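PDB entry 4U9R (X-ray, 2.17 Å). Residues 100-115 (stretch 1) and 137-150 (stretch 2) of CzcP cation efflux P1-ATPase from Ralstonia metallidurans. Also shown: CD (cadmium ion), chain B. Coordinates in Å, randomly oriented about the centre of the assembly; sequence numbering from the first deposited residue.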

# COMPACT_ATOMS: atom_id res chain seq x y z
N SER A 100 5.36 0.34 -5.46
CA SER A 100 6.06 1.10 -4.47
C SER A 100 6.46 2.52 -4.93
O SER A 100 6.43 3.46 -4.13
N SER A 101 6.86 2.66 -6.19
CA SER A 101 7.30 3.96 -6.70
C SER A 101 6.11 4.84 -7.05
O SER A 101 6.20 6.07 -7.03
N ARG A 102 4.99 4.20 -7.38
CA ARG A 102 3.84 4.87 -7.90
C ARG A 102 2.94 5.42 -6.80
O ARG A 102 2.38 6.49 -7.00
N PHE A 103 2.80 4.71 -5.68
CA PHE A 103 1.87 5.10 -4.61
C PHE A 103 2.54 5.56 -3.35
O PHE A 103 3.28 4.79 -2.73
N GLY A 104 2.21 6.79 -2.95
CA GLY A 104 2.74 7.40 -1.74
C GLY A 104 1.79 7.25 -0.59
O GLY A 104 0.61 6.96 -0.78
N HIS A 105 2.33 7.40 0.62
CA HIS A 105 1.54 7.42 1.84
C HIS A 105 2.13 8.42 2.83
O HIS A 105 3.34 8.52 2.99
N VAL A 106 1.25 9.18 3.48
CA VAL A 106 1.59 9.88 4.71
C VAL A 106 0.56 9.51 5.76
O VAL A 106 -0.61 9.27 5.46
N LEU A 107 1.03 9.41 7.00
CA LEU A 107 0.17 9.21 8.15
C LEU A 107 0.50 10.35 9.12
O LEU A 107 1.50 10.30 9.86
N TRP A 108 -0.32 11.40 9.08
CA TRP A 108 -0.06 12.62 9.84
C TRP A 108 -1.04 12.79 10.98
O TRP A 108 -2.22 12.47 10.85
N GLN A 109 -0.49 13.30 12.09
CA GLN A 109 -1.24 13.78 13.26
C GLN A 109 -1.56 15.26 13.03
O GLN A 109 -0.68 16.13 13.16
N LEU A 110 -2.80 15.55 12.65
CA LEU A 110 -3.22 16.93 12.42
C LEU A 110 -3.46 17.66 13.74
O LEU A 110 -3.79 17.06 14.76
N LYS A 111 -3.27 18.97 13.73
CA LYS A 111 -3.56 19.78 14.90
C LYS A 111 -5.07 19.94 15.02
O LYS A 111 -5.81 19.65 14.07
N GLY A 112 -5.51 20.36 16.21
CA GLY A 112 -6.92 20.69 16.50
C GLY A 112 -7.71 19.55 17.10
O GLY A 112 -7.19 18.45 17.28
N VAL A 113 -8.99 19.81 17.39
CA VAL A 113 -9.85 18.80 18.02
C VAL A 113 -10.91 18.28 17.06
O VAL A 113 -11.65 19.05 16.41
N TRP A 114 -11.01 16.95 17.02
CA TRP A 114 -11.80 16.25 16.05
C TRP A 114 -12.89 15.46 16.74
O TRP A 114 -12.81 15.16 17.93
N HIS A 115 -13.92 15.14 15.97
CA HIS A 115 -15.05 14.35 16.42
C HIS A 115 -15.46 13.55 15.20
O HIS A 115 -15.24 14.00 14.08
N VAL A 137 -9.69 9.69 7.95
CA VAL A 137 -9.41 10.49 9.13
C VAL A 137 -10.21 9.93 10.31
O VAL A 137 -11.43 9.80 10.23
N SER A 138 -9.49 9.58 11.37
CA SER A 138 -10.11 9.06 12.58
C SER A 138 -10.47 10.20 13.53
O SER A 138 -10.15 11.37 13.28
N ALA A 139 -11.08 9.85 14.66
CA ALA A 139 -11.19 10.76 15.79
C ALA A 139 -9.78 10.98 16.33
O ALA A 139 -8.95 10.07 16.27
N SER A 140 -9.51 12.18 16.82
CA SER A 140 -8.19 12.57 17.31
C SER A 140 -7.29 13.03 16.17
O SER A 140 -6.13 13.38 16.38
N GLY A 141 -7.85 13.04 14.96
CA GLY A 141 -7.23 13.67 13.81
C GLY A 141 -5.97 13.04 13.26
O GLY A 141 -5.02 13.76 12.90
N ILE A 142 -5.94 11.70 13.23
CA ILE A 142 -4.89 10.96 12.51
C ILE A 142 -5.37 10.70 11.08
O ILE A 142 -6.36 9.99 10.87
N ALA A 143 -4.68 11.31 10.12
CA ALA A 143 -5.04 11.20 8.70
C ALA A 143 -4.23 10.09 8.02
O ALA A 143 -3.00 10.16 7.97
N ARG A 144 -4.93 9.08 7.49
CA ARG A 144 -4.35 7.95 6.74
C ARG A 144 -4.69 8.10 5.26
O ARG A 144 -5.80 7.77 4.84
N VAL A 145 -3.74 8.58 4.46
CA VAL A 145 -3.99 8.86 3.04
C VAL A 145 -3.09 7.99 2.13
O VAL A 145 -2.05 7.46 2.56
N GLU A 146 -3.54 7.80 0.90
CA GLU A 146 -2.75 7.12 -0.12
C GLU A 146 -2.90 7.90 -1.40
O GLU A 146 -4.02 8.30 -1.74
N PHE A 147 -1.80 8.11 -2.12
CA PHE A 147 -1.83 9.00 -3.27
C PHE A 147 -0.95 8.61 -4.46
O PHE A 147 0.04 7.91 -4.31
N ASP A 148 -1.34 9.12 -5.62
CA ASP A 148 -0.67 8.88 -6.89
C ASP A 148 0.47 9.89 -7.09
O ASP A 148 0.23 11.06 -7.40
N ASN A 149 1.70 9.41 -6.92
CA ASN A 149 2.91 10.22 -6.99
C ASN A 149 3.17 10.94 -8.31
O ASN A 149 4.05 11.80 -8.37
N ASP A 150 2.47 10.56 -9.37
CA ASP A 150 2.62 11.23 -10.66
C ASP A 150 1.67 12.42 -10.78
O ASP A 150 1.88 13.30 -11.61

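A cadmium ion joins the two strands through their side chains. H105 NE2 binds it at 2.2 Å, and E146 chelates it with both carboxylate oxygens, OE2 at 2.1 Å and OE1 at 2.6 Å; two further ligand atoms come from elsewhere in the structure. The CA atoms of H105 and E146 are 4.7 Å apart, and both side chains lie on the same face of the sheet. H105 binds with chi1 at -29°, between the wells; E146 has chi1 t and chi2 at 140°, also off. A bound metal cation is in keeping with the name of a cation efflux ATPase.

The same face carries F103, L107, Q109, I142, R144 and D148. F103 (m) brings its CB to 3.6 Å from E146 OE2. Farther along, L107 (t, p) lays CD1 3.7 Å from I142 CG2 and equally near R144 CB, so a leucine covers both its cross-strand partner and a diagonal neighbour. Q109 (t, p) folds back over the turn near the start of the second stretch: its NE2 donates to S140 O at 2.9 Å and to L110 O at 3.1 Å. The first bond ties Q109 to the turn; the second stays within its own stretch, to the residue that follows.

The opposite face holds V106, W108, A143, V145 and F147. V106 (m) and V145 (p) approach unusually closely, V106 CG2 to V145 CG1 at 3.1 Å, shorter than a normal methyl contact, while the indole of W108 (m) leads away from the partner strand. The p rotamer of F147 places its ring across G104, whose CA sits 3.8 Å from the ring centroid, over the face. Glycine is what leaves that space: an ideal CB on G104 would fall 2.4 Å from F147 CE2 and 2.7 Å from N149 OD1.

The rule repeats at the turn. W114 (m) points toward the other stretch and covers G141, whose CA lies 3.5 Å from the centroid of the five-membered ring; an ideal CB on G141 would fall 2.3 Å from W114 NE1. The positive phi of G141 favours glycine independently.

Polar side chains close the other end. R102, extended through chi3 (all t), starts away from the second stretch, but its guanidinium returns to form two salt bridges. R102 NH1 approaches D150 OD2 at 2.7 Å near the guanidinium plane; R102 NH1 to D148 OD1, 3.0 Å, is purely electrostatic, because that oxygen lies well out of the plane. D148 OD1 also accepts a hydrogen bond from D150 N at 2.9 Å. N149 (m) donates from ND2 to S101 O at 3.1 Å, nearly straight at 175°.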

# COMPACT_ATOMS: atom_id res chain seq x y z
CB SER A 100 7.31 0.36 -4.06
OG SER A 100 7.97 1.03 -3.01
CB SER A 101 8.12 3.76 -7.94
OG SER A 101 7.31 3.46 -9.06
CB ARG A 102 3.05 3.94 -8.82
CG ARG A 102 1.78 4.57 -9.36
CD ARG A 102 1.42 4.04 -10.74
NE ARG A 102 0.15 4.60 -11.20
CZ ARG A 102 -0.02 5.86 -11.61
NH1 ARG A 102 1.00 6.72 -11.63
NH2 ARG A 102 -1.22 6.26 -12.02
CB PHE A 103 0.91 3.97 -4.26
CG PHE A 103 0.09 3.53 -5.41
CD1 PHE A 103 -1.05 4.22 -5.76
CD2 PHE A 103 0.49 2.45 -6.19
CE1 PHE A 103 -1.80 3.83 -6.86
CE2 PHE A 103 -0.26 2.06 -7.28
CZ PHE A 103 -1.40 2.75 -7.62
CB HIS A 105 1.52 6.06 2.51
CG HIS A 105 1.65 4.92 1.55
ND1 HIS A 105 2.88 4.45 1.13
CD2 HIS A 105 0.72 4.20 0.90
CE1 HIS A 105 2.69 3.47 0.27
NE2 HIS A 105 1.39 3.30 0.11
CB VAL A 106 1.65 11.42 4.56
CG1 VAL A 106 2.86 11.83 3.73
CG2 VAL A 106 0.37 11.98 3.96
CB LEU A 107 0.42 7.83 8.78
CG LEU A 107 -0.53 7.42 9.91
CD1 LEU A 107 -1.92 7.14 9.38
CD2 LEU A 107 0.02 6.21 10.65
CB TRP A 108 -0.14 13.85 8.95
CG TRP A 108 1.04 14.01 8.08
CD1 TRP A 108 2.33 13.64 8.37
CD2 TRP A 108 1.07 14.59 6.79
NE1 TRP A 108 3.15 13.96 7.32
CE2 TRP A 108 2.40 14.54 6.34
CE3 TRP A 108 0.09 15.14 5.96
CZ2 TRP A 108 2.79 15.04 5.09
CZ3 TRP A 108 0.48 15.62 4.71
CH2 TRP A 108 1.82 15.57 4.29
CB GLN A 109 -0.41 13.58 14.54
CG GLN A 109 -1.00 14.18 15.81
CD GLN A 109 -2.31 13.53 16.22
OE1 GLN A 109 -2.33 12.50 16.89
NE2 GLN A 109 -3.43 14.15 15.83
CB LEU A 110 -4.48 16.99 11.56
CG LEU A 110 -4.38 16.39 10.15
CD1 LEU A 110 -5.70 16.57 9.40
CD2 LEU A 110 -3.24 17.00 9.35
CB LYS A 111 -2.84 21.13 14.82
CG LYS A 111 -1.32 21.01 14.83
CD LYS A 111 -0.64 22.29 14.37
CE LYS A 111 0.88 22.14 14.34
NZ LYS A 111 1.52 23.26 13.60
CB VAL A 113 -10.52 19.30 19.32
CG1 VAL A 113 -9.50 20.00 20.21
CG2 VAL A 113 -11.72 20.19 19.03
CB TRP A 114 -10.87 15.34 15.23
CG TRP A 114 -9.73 16.12 14.65
CD1 TRP A 114 -8.59 16.52 15.31
CD2 TRP A 114 -9.63 16.67 13.33
NE1 TRP A 114 -7.79 17.26 14.47
CE2 TRP A 114 -8.41 17.37 13.25
CE3 TRP A 114 -10.46 16.63 12.20
CZ2 TRP A 114 -7.99 18.02 12.08
CZ3 TRP A 114 -10.05 17.27 11.03
CH2 TRP A 114 -8.82 17.95 10.98
CB HIS A 115 -16.22 15.25 16.85
CG HIS A 115 -15.81 16.61 17.32
ND1 HIS A 115 -15.42 16.88 18.61
CD2 HIS A 115 -15.74 17.79 16.65
CE1 HIS A 115 -15.12 18.16 18.72
NE2 HIS A 115 -15.31 18.74 17.55
CB VAL A 137 -9.75 11.99 8.93
CG1 VAL A 137 -9.24 12.82 10.11
CG2 VAL A 137 -9.15 12.50 7.62
CB SER A 138 -9.14 8.10 13.29
OG SER A 138 -8.11 8.81 13.96
CB ALA A 139 -12.09 10.17 16.86
CB SER A 140 -7.53 11.44 18.11
OG SER A 140 -6.12 11.61 18.16
CB ILE A 142 -4.53 9.63 13.19
CG1 ILE A 142 -3.77 9.88 14.50
CG2 ILE A 142 -3.69 8.76 12.25
CD1 ILE A 142 -2.31 10.24 14.31
CB ALA A 143 -4.82 12.53 7.99
CB ARG A 144 -4.94 6.63 7.27
CG ARG A 144 -4.64 5.38 6.44
CD ARG A 144 -5.59 4.23 6.76
NE ARG A 144 -5.04 2.96 6.31
CZ ARG A 144 -4.05 2.31 6.92
NH1 ARG A 144 -3.48 2.80 8.01
NH2 ARG A 144 -3.61 1.15 6.43
CB VAL A 145 -3.82 10.38 2.73
CG1 VAL A 145 -2.39 10.84 2.97
CG2 VAL A 145 -4.24 10.73 1.32
CB GLU A 146 -3.26 5.69 -0.30
CG GLU A 146 -2.62 4.94 -1.47
CD GLU A 146 -2.32 3.49 -1.13
OE1 GLU A 146 -2.74 3.03 -0.05
OE2 GLU A 146 -1.64 2.84 -1.93
CB PHE A 147 -1.50 10.43 -2.84
CG PHE A 147 -0.21 10.57 -2.09
CD1 PHE A 147 -0.16 10.29 -0.74
CD2 PHE A 147 0.94 11.00 -2.72
CE1 PHE A 147 1.02 10.43 -0.03
CE2 PHE A 147 2.14 11.14 -2.02
CZ PHE A 147 2.17 10.85 -0.67
CB ASP A 148 -1.71 8.96 -8.03
CG ASP A 148 -1.09 8.81 -9.42
OD1 ASP A 148 0.15 8.77 -9.55
OD2 ASP A 148 -1.87 8.75 -10.40
CB ASN A 149 4.14 9.35 -6.69
CG ASN A 149 4.30 9.05 -5.22
OD1 ASN A 149 3.82 9.78 -4.36
ND2 ASN A 149 5.02 7.97 -4.91
CB ASP A 150 2.41 10.24 -11.83
CG ASP A 150 3.55 9.22 -11.96
OD1 ASP A 150 4.73 9.59 -11.80
OD2 ASP A 150 3.25 8.04 -12.22
CD CD B . -0.32 2.03 -0.47